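Local coordinates for protein BA_2500 (Bacillus anthracis, PDB 4GUC) that is of unknown function but belongs to an uncharacterised family (DUF5065) in the E-set clan of typically immunoglobulin-like beta-sandwich domains, at residues 38-43 with 52-57; 67-72 with 99-104; 87-90 with 94-97. All blocks are in the same frame, centred on the assembly; numbering follows the deposited sequence.

Overall arrangement
Contact 1 closes before contact 2 opens along the chain; both segments of contact 3 fall between the two segments of contact 2. Their centres lie about 9 to 12 Å apart. Contact 1 faces strand 39-45 of the two-stranded antiparallel sheet against strand 53-59 of the larger mixed sheet. Contact 2 stays within the mixed sheet, where strands 69-76 and 98-106 flank strand 53-59. Contact 3 ties strand 84-90, the partner of strand 39-45, to the loop that leads into strand 98-106. Contacts 1 and 3 and the tyrosine pair of contact 2 lie on the face turned to the two-stranded sheet. Leu69 and Val101 lie on the other face, by helix 16-22. This is consistent with an E-set beta-sandwich.

Contact 1 (38-43 with 52-57); sequences DTFDVT and GIVKIY
Phe40 meets Ile56 and Val54 across the core, and all the packing here is apolar. The two partners differ in how they approach the ring. Ile56 CD1 lies over one face of the Phe40 ring, offset toward the rim, 4.2 Å from Phe40 CG. Phe40 and Ile56 run antiparallel, side by side. Ile56 brings its CD1 there with an extended chain, CD1 anti to CA (chi2 -179°). The second apolar contact is from Val54, whose CG1 reaches Phe40 CE2 at 4.3 Å. This methyl comes in obliquely. Phe40 CG stands anti to the backbone N (chi1 174°), which sends the ring out from its strand toward Val54 and Ile56. The other face of the same ring carries CG1 of Val42, two residues on in the strand, so the ring is held between Val42 and Ile56. The backbones stay well apart, with 9.7 Å between the CA atoms of Phe40 and Ile56. This is the spacing of facing sheets in a beta-sandwich, filled by side chains alone. The fold fits the E-set clan. Backbone hydrogen bonding runs to other strands instead. Phe40 pairs with Thr89 and Val42 with Phe87 on strand 84-90, whereas Val54 pairs with Ile75 on strand 69-76. Further apolar groups close round the three residues: Val31 and Ala102 touch Phe40, and Phe87 packs on both Val42 and Val54. On the far side of strand 53-59, Lys55 forms a salt bridge with Asp9.

Contact 2 (67-72 with 99-104); sequences INLHRY and TYVAVM
Tyr100 and Tyr72 meet as a T-shaped pair, the edge of Tyr100 turned to the face of Tyr72. The ring centroids are 5.5 Å apart and the planes stand at 90°. From CB of Tyr100, CG leaves anti to the carbonyl carbon (chi1 -68°), which carries the ring toward Tyr72. CB itself packs against Tyr57 O of the strand between. Further along, CE2 is the ring carbon that points into the Tyr72 face. Tyr100 CE2 lies 4.0 Å from Tyr72 CG, above the plane and offset toward the rim, and is nearly as close to Tyr72 CD2. At the tip, Tyr100 OH sits over the same face, 3.8 Å from Tyr72 CE2. This hydroxyl has its polar partners outside the pair. It is hydrogen-bonded to Asn96 O and to the side-chain amide of Gln58. In one of two conformers of Asn96, its OD1 also bonds the Tyr72 hydroxyl. The two strands concerned are not neighbours. Strands 69-76 and 98-106 lie on either side of strand 53-59 in the mixed sheet. The tyrosine pair crosses that strand on its Ile56 face, Leu69 and Val101 on its Tyr57 face. The fold is consistent with an E-set beta-sandwich. At Leu69 and Val101 the reach is apolar. Leu69 CD2 meets Val101 CG1 at 4.0 Å, the two side chains set crosswise. With chi1 at 60°, CG1 is the Val101 branch turned to Leu69. Tyr16 and Leu19 of helix 16-22 pack on Val101, and Tyr57 and Leu59 of the middle strand touch Leu69.

Contact 3 (87-90 with 94-97); sequences FVTP and AYNP
Tyr95 points its phenol end at Thr89 and Pro90, and a single water joins all three. The Tyr95 side chain meets the Thr89 side chain at a slant. CG2 of Thr89 is the branch nearest the ring end, 3.8 Å from Tyr95 OH. The threonine hydroxyl is the other branch. With OG1 roughly anti to the backbone N (chi1 -157°), it faces the water and not the phenol directly. The water lies at the edge of the Tyr95 ring, in its plane. It is 2.8 Å from Tyr95 OH and 2.7 Å from Thr89 OG1. It also donates a hydrogen bond to Pro90 O, again at 2.7 Å. Three protein oxygens therefore grip one water, and two of them come from successive residues of the strand. The same carbonyl oxygen of Pro90 also approaches the ring itself, obliquely, with 3.5 Å to Tyr95 CE1. The backbones are far apart, 9.8 Å between the CA atoms of Pro90 and Tyr95, and the long tyrosine spans the distance. Tyr95 CG lies beside its backbone N (chi1 -64°), with the ring extending from the loop toward the strand. The arrangement is a water-mediated link between the end of a strand and the loop that follows it. The loop is held further by a hydrogen bond from His36 to Tyr95 O. Strand 84-90 pairs with strand 39-45 on one side of the sandwich, while Thr89 and Tyr95 both pack on Ile56 of strand 53-59 and on Lys73 of strand 69-76.

Contact 1 (38-43 with 52-57)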
ATOM      1  N   ASP A  38      -3.605 -15.873  -0.937  1.00 19.62           N
ATOM      2  CA  ASP A  38      -4.683 -14.886  -1.094  1.00 19.29           C
ATOM      3  C   ASP A  38      -4.300 -13.890  -2.197  1.00 18.21           C
ATOM      4  O   ASP A  38      -3.178 -13.891  -2.735  1.00 18.18           O
ATOM      5  CB  ASP A  38      -4.946 -14.097   0.205  1.00 19.51           C
ATOM      6  CG  ASP A  38      -5.584 -14.925   1.304  1.00 22.75           C
ATOM      7  OD1 ASP A  38      -6.083 -16.037   1.036  1.00 26.22           O
ATOM      8  OD2 ASP A  38      -5.631 -14.421   2.459  1.00 23.46           O
ATOM      9  N   THR A  39      -5.243 -13.027  -2.539  1.00 18.63           N
ATOM     10  CA  THR A  39      -5.001 -12.018  -3.548  1.00 18.74           C
ATOM     11  C   THR A  39      -5.449 -10.672  -3.015  1.00 17.27           C
ATOM     12  O   THR A  39      -6.471 -10.570  -2.362  1.00 19.37           O
ATOM     13  CB  THR A  39      -5.783 -12.310  -4.864  1.00 18.90           C
ATOM     14  OG1 THR A  39      -5.342 -13.567  -5.436  1.00 22.32           O
ATOM     15  CG2 THR A  39      -5.605 -11.199  -5.907  1.00 18.38           C
ATOM     16  N   PHE A  40      -4.625  -9.654  -3.202  1.00 16.22           N
ATOM     17  CA  PHE A  40      -4.955  -8.271  -2.812  1.00 15.38           C
ATOM     18  C   PHE A  40      -5.729  -7.771  -4.028  1.00 15.40           C
ATOM     19  O   PHE A  40      -5.206  -7.816  -5.129  1.00 15.11           O
ATOM     20  CB  PHE A  40      -3.658  -7.490  -2.596  1.00 14.87           C
ATOM     21  CG  PHE A  40      -3.839  -6.035  -2.323  1.00 13.66           C
ATOM     22  CD1 PHE A  40      -3.919  -5.542  -1.025  1.00 16.20           C
ATOM     23  CD2 PHE A  40      -3.931  -5.143  -3.371  1.00 14.05           C
ATOM     24  CE1 PHE A  40      -4.082  -4.178  -0.777  1.00 15.92           C
ATOM     25  CE2 PHE A  40      -4.084  -3.770  -3.121  1.00 14.24           C
ATOM     26  CZ  PHE A  40      -4.149  -3.304  -1.819  1.00 16.07           C
ATOM     27  N   ASP A  41      -6.959  -7.276  -3.846  1.00 15.37           N
ATOM     28  CA  ASP A  41      -7.756  -6.824  -5.001  1.00 16.58           C
ATOM     29  C   ASP A  41      -8.725  -5.771  -4.510  1.00 17.50           C
ATOM     30  O   ASP A  41      -9.681  -6.083  -3.799  1.00 20.46           O
ATOM     31  CB  ASP A  41      -8.426  -8.061  -5.625  1.00 17.67           C
ATOM     32  CG  ASP A  41      -9.243  -7.777  -6.904  1.00 19.95           C
ATOM     33  OD1 ASP A  41      -9.467  -6.613  -7.299  1.00 19.50           O
ATOM     34  OD2 ASP A  41      -9.669  -8.784  -7.557  1.00 22.35           O
ATOM     35  N   VAL A  42      -8.446  -4.526  -4.873  1.00 14.88           N
ATOM     36  CA  VAL A  42      -9.252  -3.379  -4.471  1.00 15.23           C
ATOM     37  C   VAL A  42      -9.659  -2.479  -5.624  1.00 12.50           C
ATOM     38  O   VAL A  42      -8.922  -2.335  -6.593  1.00 13.02           O
ATOM     39  CB  VAL A  42      -8.483  -2.523  -3.418  1.00 15.29           C
ATOM     40  CG1 VAL A  42      -8.079  -3.418  -2.207  1.00 17.68           C
ATOM     41  CG2 VAL A  42      -7.233  -1.894  -3.989  1.00 16.60           C
ATOM     42  N   THR A  43     -10.821  -1.838  -5.502  1.00 13.65           N
ATOM     43  CA  THR A  43     -11.331  -0.877  -6.508  1.00 13.67           C
ATOM     44  C   THR A  43     -11.550   0.429  -5.734  1.00 14.18           C
ATOM     45  O   THR A  43     -12.266   0.431  -4.723  1.00 16.04           O
ATOM     46  CB  THR A  43     -12.597  -1.340  -7.226  1.00 15.67           C
ATOM     47  OG1 THR A  43     -12.280  -2.498  -8.002  1.00 19.47           O
ATOM     48  CG2 THR A  43     -13.121  -0.238  -8.177  1.00 17.81           C
ATOM     49  N   GLY A  52      -4.196   6.730 -10.088  1.00 10.72           N
ATOM     50  CA  GLY A  52      -3.454   6.289  -8.912  1.00 10.96           C
ATOM     51  C   GLY A  52      -2.558   5.100  -9.115  1.00 11.83           C
ATOM     52  O   GLY A  52      -2.662   4.353 -10.076  1.00 11.60           O
ATOM     53  N   ILE A  53      -1.614   4.958  -8.180  1.00 11.09           N
ATOM     54  CA  ILE A  53      -0.667   3.841  -8.111  1.00  9.65           C
ATOM     55  C   ILE A  53      -0.700   3.392  -6.647  1.00  9.43           C
ATOM     56  O   ILE A  53      -0.727   4.227  -5.732  1.00 10.38           O
ATOM     57  CB  ILE A  53       0.782   4.271  -8.462  1.00 11.59           C
ATOM     58  CG1 ILE A  53       0.863   4.790  -9.918  1.00 11.55           C
ATOM     59  CG2 ILE A  53       1.776   3.115  -8.244  1.00 10.83           C
ATOM     60  CD1 ILE A  53       2.233   5.343 -10.254  1.00 13.25           C
ATOM     61  N   VAL A  54      -0.676   2.082  -6.427  1.00 10.11           N
ATOM     62  CA  VAL A  54      -0.665   1.533  -5.071  1.00 10.66           C
ATOM     63  C   VAL A  54       0.625   0.747  -4.809  1.00 10.42           C
ATOM     64  O   VAL A  54       1.105   0.025  -5.682  1.00 13.10           O
ATOM     65  CB  VAL A  54      -1.869   0.582  -4.837  1.00 10.80           C
ATOM     66  CG1 VAL A  54      -1.697  -0.254  -3.532  1.00 13.21           C
ATOM     67  CG2 VAL A  54      -3.167   1.344  -4.880  1.00 12.33           C
ATOM     68  N   LYS A  55       1.233   0.945  -3.655  1.00 10.40           N
ATOM     69  CA  LYS A  55       2.380   0.188  -3.244  1.00 10.05           C
ATOM     70  C   LYS A  55       2.065  -0.538  -1.943  1.00 10.36           C
ATOM     71  O   LYS A  55       1.310  -0.029  -1.104  1.00 10.87           O
ATOM     72  CB  LYS A  55       3.580   1.108  -2.965  1.00 10.72           C
ATOM     73  CG  LYS A  55       4.284   1.671  -4.176  1.00 10.46           C
ATOM     74  CD  LYS A  55       5.364   2.675  -3.844  1.00 10.71           C
ATOM     75  CE  LYS A  55       6.041   3.194  -5.081  1.00 12.14           C
ATOM     76  NZ  LYS A  55       7.035   4.230  -4.633  1.00 15.59           N
ATOM     77  N   ILE A  56       2.608  -1.742  -1.804  1.00  9.85           N
ATOM     78  CA  ILE A  56       2.552  -2.536  -0.602  1.00 10.97           C
ATOM     79  C   ILE A  56       3.958  -2.431   0.032  1.00 10.47           C
ATOM     80  O   ILE A  56       4.950  -2.778  -0.614  1.00 11.37           O
ATOM     81  CB  ILE A  56       2.175  -4.010  -0.833  1.00 12.74           C
ATOM     82  CG1 ILE A  56       0.764  -4.115  -1.452  1.00 14.67           C
ATOM     83  CG2 ILE A  56       2.261  -4.775   0.485  1.00 14.44           C
ATOM     84  CD1 ILE A  56       0.268  -5.535  -1.705  1.00 20.36           C
ATOM     85  N   TYR A  57       4.024  -1.896   1.246  1.00 10.65           N
ATOM     86  CA  TYR A  57       5.257  -1.785   1.993  1.00  9.85           C
ATOM     87  C   TYR A  57       5.224  -2.679   3.226  1.00 11.42           C
ATOM     88  O   TYR A  57       4.177  -2.879   3.844  1.00 11.54           O
ATOM     89  CB  TYR A  57       5.438  -0.375   2.559  1.00  9.99           C
ATOM     90  CG  TYR A  57       5.613   0.798   1.599  1.00 10.15           C
ATOM     91  CD1 TYR A  57       6.882   1.255   1.262  1.00 10.60           C
ATOM     92  CD2 TYR A  57       4.531   1.509   1.100  1.00 10.56           C
ATOM     93  CE1 TYR A  57       7.068   2.364   0.436  1.00 12.21           C
ATOM     94  CE2 TYR A  57       4.705   2.604   0.275  1.00 10.46           C
ATOM     95  CZ  TYR A  57       5.967   3.048  -0.039  1.00 10.61           C
ATOM     96  OH  TYR A  57       6.052   4.165  -0.827  1.00 11.51           O
TER

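Contact 2 (67-72 with 99-104)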
ATOM      1  N   ILE A  67      13.450   5.599   8.462  1.00 14.08           N
ATOM      2  CA  ILE A  67      12.741   4.811   7.440  1.00 14.62           C
ATOM      3  C   ILE A  67      12.414   3.431   7.939  1.00 13.98           C
ATOM      4  O   ILE A  67      13.306   2.665   8.300  1.00 16.00           O
ATOM      5  CB  ILE A  67      13.562   4.704   6.124  1.00 15.01           C
ATOM      6  CG1 ILE A  67      13.751   6.100   5.516  1.00 16.78           C
ATOM      7  CG2 ILE A  67      12.839   3.798   5.106  1.00 16.42           C
ATOM      8  CD1 ILE A  67      14.645   6.141   4.277  1.00 24.22           C
ATOM      9  N   ASN A  68      11.113   3.147   8.078  1.00 12.65           N
ATOM     10  CA  ASN A  68      10.665   1.822   8.521  1.00 12.94           C
ATOM     11  C   ASN A  68       9.632   1.160   7.592  1.00 11.57           C
ATOM     12  O   ASN A  68       9.042   0.149   7.949  1.00 13.15           O
ATOM     13  CB  ASN A  68      10.222   1.786   9.992  1.00 14.08           C
ATOM     14  CG  ASN A  68       8.947   2.573  10.262  1.00 13.25           C
ATOM     15  OD1 ASN A  68       8.242   2.982   9.352  1.00 13.67           O
ATOM     16  ND2 ASN A  68       8.615   2.729  11.543  1.00 19.52           N
ATOM     17  N   LEU A  69       9.426   1.764   6.419  1.00 13.00           N
ATOM     18  CA  LEU A  69       8.527   1.231   5.364  1.00 12.58           C
ATOM     19  C   LEU A  69       9.433   0.762   4.206  1.00 12.68           C
ATOM     20  O   LEU A  69      10.292   1.529   3.767  1.00 15.38           O
ATOM     21  CB  LEU A  69       7.521   2.270   4.902  1.00 12.07           C
ATOM     22  CG  LEU A  69       6.506   2.689   5.964  1.00 13.69           C
ATOM     23  CD1 LEU A  69       5.494   3.704   5.376  1.00 16.46           C
ATOM     24  CD2 LEU A  69       5.783   1.470   6.557  1.00 13.85           C
ATOM     25  N   HIS A  70       9.300  -0.481   3.750  1.00 12.17           N
ATOM     26  CA  HIS A  70      10.147  -1.048   2.703  1.00 11.78           C
ATOM     27  C   HIS A  70       9.252  -1.548   1.600  1.00 11.35           C
ATOM     28  O   HIS A  70       8.404  -2.416   1.824  1.00 11.68           O
ATOM     29  CB  HIS A  70      10.960  -2.163   3.359  1.00 13.26           C
ATOM     30  CG  HIS A  70      11.632  -1.704   4.619  1.00 16.69           C
ATOM     31  ND1 HIS A  70      12.754  -0.901   4.611  1.00 20.52           N
ATOM     32  CD2 HIS A  70      11.314  -1.890   5.924  1.00 18.40           C
ATOM     33  CE1 HIS A  70      13.108  -0.633   5.857  1.00 23.33           C
ATOM     34  NE2 HIS A  70      12.252  -1.224   6.672  1.00 22.37           N
ATOM     35  N   ARG A  71       9.420  -1.027   0.396  1.00 12.27           N
ATOM     36  CA  ARG A  71       8.564  -1.396  -0.724  1.00 11.81           C
ATOM     37  C   ARG A  71       8.701  -2.841  -1.166  1.00 12.01           C
ATOM     38  O   ARG A  71       9.801  -3.310  -1.429  1.00 13.33           O
ATOM     39  CB  ARG A  71       8.852  -0.482  -1.925  1.00 13.00           C
ATOM     40  CG  ARG A  71       7.816  -0.670  -3.073  1.00 12.29           C
ATOM     41  CD  ARG A  71       8.128   0.121  -4.315  1.00 15.15           C
ATOM     42  NE  ARG A  71       9.385  -0.292  -4.939  1.00 15.54           N
ATOM     43  CZ  ARG A  71      10.569   0.326  -4.814  1.00 17.53           C
ATOM     44  NH1 ARG A  71      10.704   1.450  -4.117  1.00 14.57           N
ATOM     45  NH2 ARG A  71      11.640  -0.173  -5.421  1.00 20.99           N
ATOM     46  N   TYR A  72       7.587  -3.564  -1.200  1.00 11.32           N
ATOM     47  CA  TYR A  72       7.537  -4.949  -1.679  1.00 11.99           C
ATOM     48  C   TYR A  72       6.891  -5.056  -3.050  1.00 13.36           C
ATOM     49  O   TYR A  72       7.198  -5.990  -3.805  1.00 15.18           O
ATOM     50  CB  TYR A  72       6.840  -5.902  -0.671  1.00 12.64           C
ATOM     51  CG  TYR A  72       7.828  -6.550   0.274  1.00 13.42           C
ATOM     52  CD1 TYR A  72       8.589  -5.791   1.157  1.00 13.93           C
ATOM     53  CD2 TYR A  72       7.991  -7.929   0.288  1.00 17.23           C
ATOM     54  CE1 TYR A  72       9.524  -6.381   1.993  1.00 14.46           C
ATOM     55  CE2 TYR A  72       8.902  -8.537   1.158  1.00 18.87           C
ATOM     56  CZ  TYR A  72       9.655  -7.761   2.001  1.00 18.28           C
ATOM     57  OH  TYR A  72      10.577  -8.348   2.865  1.00 23.36           O
ATOM     58  N   THR A  99       4.209  -7.466   9.129  1.00 14.89           N
ATOM     59  CA  THR A  99       3.236  -6.382   9.068  1.00 13.55           C
ATOM     60  C   THR A  99       3.482  -5.547   7.828  1.00 12.45           C
ATOM     61  O   THR A  99       4.623  -5.212   7.503  1.00 11.98           O
ATOM     62  CB  THR A  99       3.305  -5.527  10.340  1.00 15.25           C
ATOM     63  OG1 THR A  99       3.050  -6.372  11.472  1.00 17.59           O
ATOM     64  CG2 THR A  99       2.310  -4.389  10.329  1.00 15.23           C
ATOM     65  N   TYR A 100       2.400  -5.212   7.120  1.00 12.50           N
ATOM     66  CA  TYR A 100       2.438  -4.458   5.857  1.00 10.49           C
ATOM     67  C   TYR A 100       1.414  -3.357   5.808  1.00  9.58           C
ATOM     68  O   TYR A 100       0.562  -3.293   6.688  1.00 10.40           O
ATOM     69  CB  TYR A 100       2.166  -5.446   4.713  1.00 10.55           C
ATOM     70  CG  TYR A 100       3.273  -6.463   4.504  1.00 12.16           C
ATOM     71  CD1 TYR A 100       3.374  -7.597   5.292  1.00 12.61           C
ATOM     72  CD2 TYR A 100       4.209  -6.292   3.490  1.00 12.79           C
ATOM     73  CE1 TYR A 100       4.406  -8.532   5.115  1.00 13.22           C
ATOM     74  CE2 TYR A 100       5.231  -7.216   3.297  1.00 14.33           C
ATOM     75  CZ  TYR A 100       5.336  -8.331   4.124  1.00 14.30           C
ATOM     76  OH  TYR A 100       6.358  -9.256   3.909  1.00 17.15           O
ATOM     77  N   VAL A 101       1.518  -2.502   4.792  1.00  9.50           N
ATOM     78  CA  VAL A 101       0.541  -1.430   4.603  1.00  9.77           C
ATOM     79  C   VAL A 101       0.440  -1.105   3.140  1.00  9.28           C
ATOM     80  O   VAL A 101       1.439  -1.163   2.418  1.00 10.14           O
ATOM     81  CB  VAL A 101       0.859  -0.131   5.418  1.00 10.68           C
ATOM     82  CG1 VAL A 101       2.195   0.465   5.051  1.00 11.06           C
ATOM     83  CG2 VAL A 101      -0.277   0.913   5.289  1.00 11.67           C
ATOM     84  N   ALA A 102      -0.782  -0.832   2.665  1.00  9.90           N
ATOM     85  CA  ALA A 102      -1.021  -0.451   1.281  1.00 10.90           C
ATOM     86  C   ALA A 102      -1.205   1.064   1.247  1.00 10.39           C
ATOM     87  O   ALA A 102      -1.998   1.633   2.018  1.00 10.94           O
ATOM     88  CB  ALA A 102      -2.240  -1.158   0.687  1.00 11.25           C
ATOM     89  N   VAL A 103      -0.476   1.711   0.338  1.00  9.97           N
ATOM     90  CA  VAL A 103      -0.499   3.152   0.178  1.00  9.04           C
ATOM     91  C   VAL A 103      -0.786   3.509  -1.269  1.00 10.76           C
ATOM     92  O   VAL A 103      -0.230   2.882  -2.171  1.00 10.73           O
ATOM     93  CB  VAL A 103       0.887   3.772   0.572  1.00 10.09           C
ATOM     94  CG1 VAL A 103       0.935   5.274   0.380  1.00 11.20           C
ATOM     95  CG2 VAL A 103       1.235   3.392   2.018  1.00 10.25           C
HETATM   96  N   MSE A 104      -1.652   4.496  -1.497  1.00  9.22           N
HETATM   97  CA  MSE A 104      -1.950   4.983  -2.819  1.00  9.53           C
HETATM   98  C   MSE A 104      -1.494   6.414  -2.988  1.00 10.21           C
HETATM   99  O   MSE A 104      -1.743   7.262  -2.105  1.00 10.87           O
HETATM  100  CB  MSE A 104      -3.444   4.905  -3.137  1.00 10.61           C
HETATM  101  CG  MSE A 104      -3.780   5.322  -4.591  1.00  9.81           C
HETATM  102 SE   MSE A 104      -5.605   5.179  -5.143  1.00 14.19          SE
HETATM  103  CE  MSE A 104      -6.332   6.584  -4.076  1.00 13.72           C
TER

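Contact 3 (87-90 with 94-97)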
ATOM      1  N   PHE A  87      -6.644  -2.381  -8.365  1.00 11.81           N
ATOM      2  CA  PHE A  87      -5.263  -2.774  -8.004  1.00 11.64           C
ATOM      3  C   PHE A  87      -5.281  -4.210  -7.501  1.00 12.41           C
ATOM      4  O   PHE A  87      -5.872  -4.489  -6.455  1.00 11.87           O
ATOM      5  CB  PHE A  87      -4.703  -1.776  -6.972  1.00 10.74           C
ATOM      6  CG  PHE A  87      -4.782  -0.325  -7.449  1.00 10.42           C
ATOM      7  CD1 PHE A  87      -3.794   0.217  -8.276  1.00 10.04           C
ATOM      8  CD2 PHE A  87      -5.865   0.466  -7.150  1.00 11.96           C
ATOM      9  CE1 PHE A  87      -3.892   1.489  -8.747  1.00 10.98           C
ATOM     10  CE2 PHE A  87      -5.955   1.770  -7.640  1.00 11.31           C
ATOM     11  CZ  PHE A  87      -4.983   2.285  -8.434  1.00 12.58           C
ATOM     12  N   VAL A  88      -4.637  -5.090  -8.264  1.00 12.76           N
ATOM     13  CA  VAL A  88      -4.654  -6.520  -7.986  1.00 15.55           C
ATOM     14  C   VAL A  88      -3.270  -7.146  -7.976  1.00 14.97           C
ATOM     15  O   VAL A  88      -2.478  -6.917  -8.900  1.00 16.77           O
ATOM     16  CB  VAL A  88      -5.460  -7.247  -9.136  1.00 17.46           C
ATOM     17  CG1 VAL A  88      -5.580  -8.746  -8.848  1.00 19.19           C
ATOM     18  CG2 VAL A  88      -6.852  -6.656  -9.296  1.00 21.09           C
ATOM     19  N   THR A  89      -2.937  -7.899  -6.932  1.00 14.67           N
ATOM     20  CA  THR A  89      -1.642  -8.570  -6.940  1.00 15.91           C
ATOM     21  C   THR A  89      -1.728  -9.814  -6.033  1.00 15.78           C
ATOM     22  O   THR A  89      -2.371  -9.760  -4.988  1.00 16.07           O
ATOM     23  CB  THR A  89      -0.490  -7.607  -6.524  1.00 15.56           C
ATOM     24  OG1 THR A  89       0.754  -8.074  -7.034  1.00 18.09           O
ATOM     25  CG2 THR A  89      -0.388  -7.440  -5.017  1.00 16.72           C
ATOM     26  N   PRO A  90      -1.082 -10.944  -6.427  1.00 15.95           N
ATOM     27  CA  PRO A  90      -1.128 -12.133  -5.588  1.00 16.94           C
ATOM     28  C   PRO A  90      -0.225 -12.057  -4.365  1.00 17.15           C
ATOM     29  O   PRO A  90       0.884 -11.495  -4.443  1.00 17.65           O
ATOM     30  CB  PRO A  90      -0.608 -13.244  -6.518  1.00 17.91           C
ATOM     31  CG  PRO A  90       0.241 -12.544  -7.490  1.00 19.15           C
ATOM     32  CD  PRO A  90      -0.353 -11.168  -7.680  1.00 18.15           C
ATOM     33  N   ALA A  94       6.996 -14.538  -1.414  1.00 21.16           N
ATOM     34  CA  ALA A  94       7.980 -13.461  -1.454  1.00 21.64           C
ATOM     35  C   ALA A  94       7.657 -12.435  -0.341  1.00 20.59           C
ATOM     36  O   ALA A  94       8.525 -11.669   0.082  1.00 22.09           O
ATOM     37  CB  ALA A  94       7.977 -12.805  -2.830  1.00 22.82           C
ATOM     38  N   TYR A  95       6.391 -12.392   0.107  1.00 18.97           N
ATOM     39  CA  TYR A  95       5.985 -11.527   1.195  1.00 17.96           C
ATOM     40  C   TYR A  95       6.210 -12.300   2.515  1.00 18.51           C
ATOM     41  O   TYR A  95       5.317 -13.030   2.981  1.00 18.39           O
ATOM     42  CB  TYR A  95       4.506 -11.163   1.077  1.00 17.11           C
ATOM     43  CG  TYR A  95       4.132 -10.339  -0.143  1.00 16.26           C
ATOM     44  CD1 TYR A  95       3.894 -10.945  -1.375  1.00 18.84           C
ATOM     45  CD2 TYR A  95       3.994  -8.943  -0.063  1.00 14.82           C
ATOM     46  CE1 TYR A  95       3.529 -10.184  -2.510  1.00 16.58           C
ATOM     47  CE2 TYR A  95       3.630  -8.189  -1.170  1.00 16.20           C
ATOM     48  CZ  TYR A  95       3.406  -8.818  -2.394  1.00 17.11           C
ATOM     49  OH  TYR A  95       3.040  -8.107  -3.514  1.00 17.39           O
ATOM     50  N   ASN A  96       7.366 -12.073   3.127  0.50 19.27           N
ATOM     51  CA  ASN A  96       7.738 -12.697   4.385  0.50 19.58           C
ATOM     52  C   ASN A  96       6.696 -12.421   5.471  0.50 18.36           C
ATOM     53  O   ASN A  96       6.219 -11.294   5.578  0.50 17.38           O
ATOM     54  CB  ASN A  96       9.058 -12.069   4.823  0.50 20.29           C
ATOM     55  CG  ASN A  96      10.170 -12.274   3.803  0.50 22.77           C
ATOM     56  OD1 ASN A  96      10.675 -11.305   3.221  0.50 27.26           O
ATOM     57  ND2 ASN A  96      10.494 -13.531   3.518  0.50 26.81           N
ATOM     58  N   PRO A  97       6.309 -13.441   6.267  1.00 18.63           N
ATOM     59  CA  PRO A  97       5.345 -13.108   7.305  1.00 18.45           C
ATOM     60  C   PRO A  97       5.740 -11.851   8.108  1.00 18.32           C
ATOM     61  O   PRO A  97       6.889 -11.687   8.501  1.00 18.35           O
ATOM     62  CB  PRO A  97       5.321 -14.364   8.169  1.00 20.20           C
ATOM     63  CG  PRO A  97       5.611 -15.460   7.178  1.00 21.77           C
ATOM     64  CD  PRO A  97       6.670 -14.870   6.299  1.00 19.02           C
TER
HETATM   65  O   HOH W   1       2.457  -9.660  -5.712  1.00 17.76           O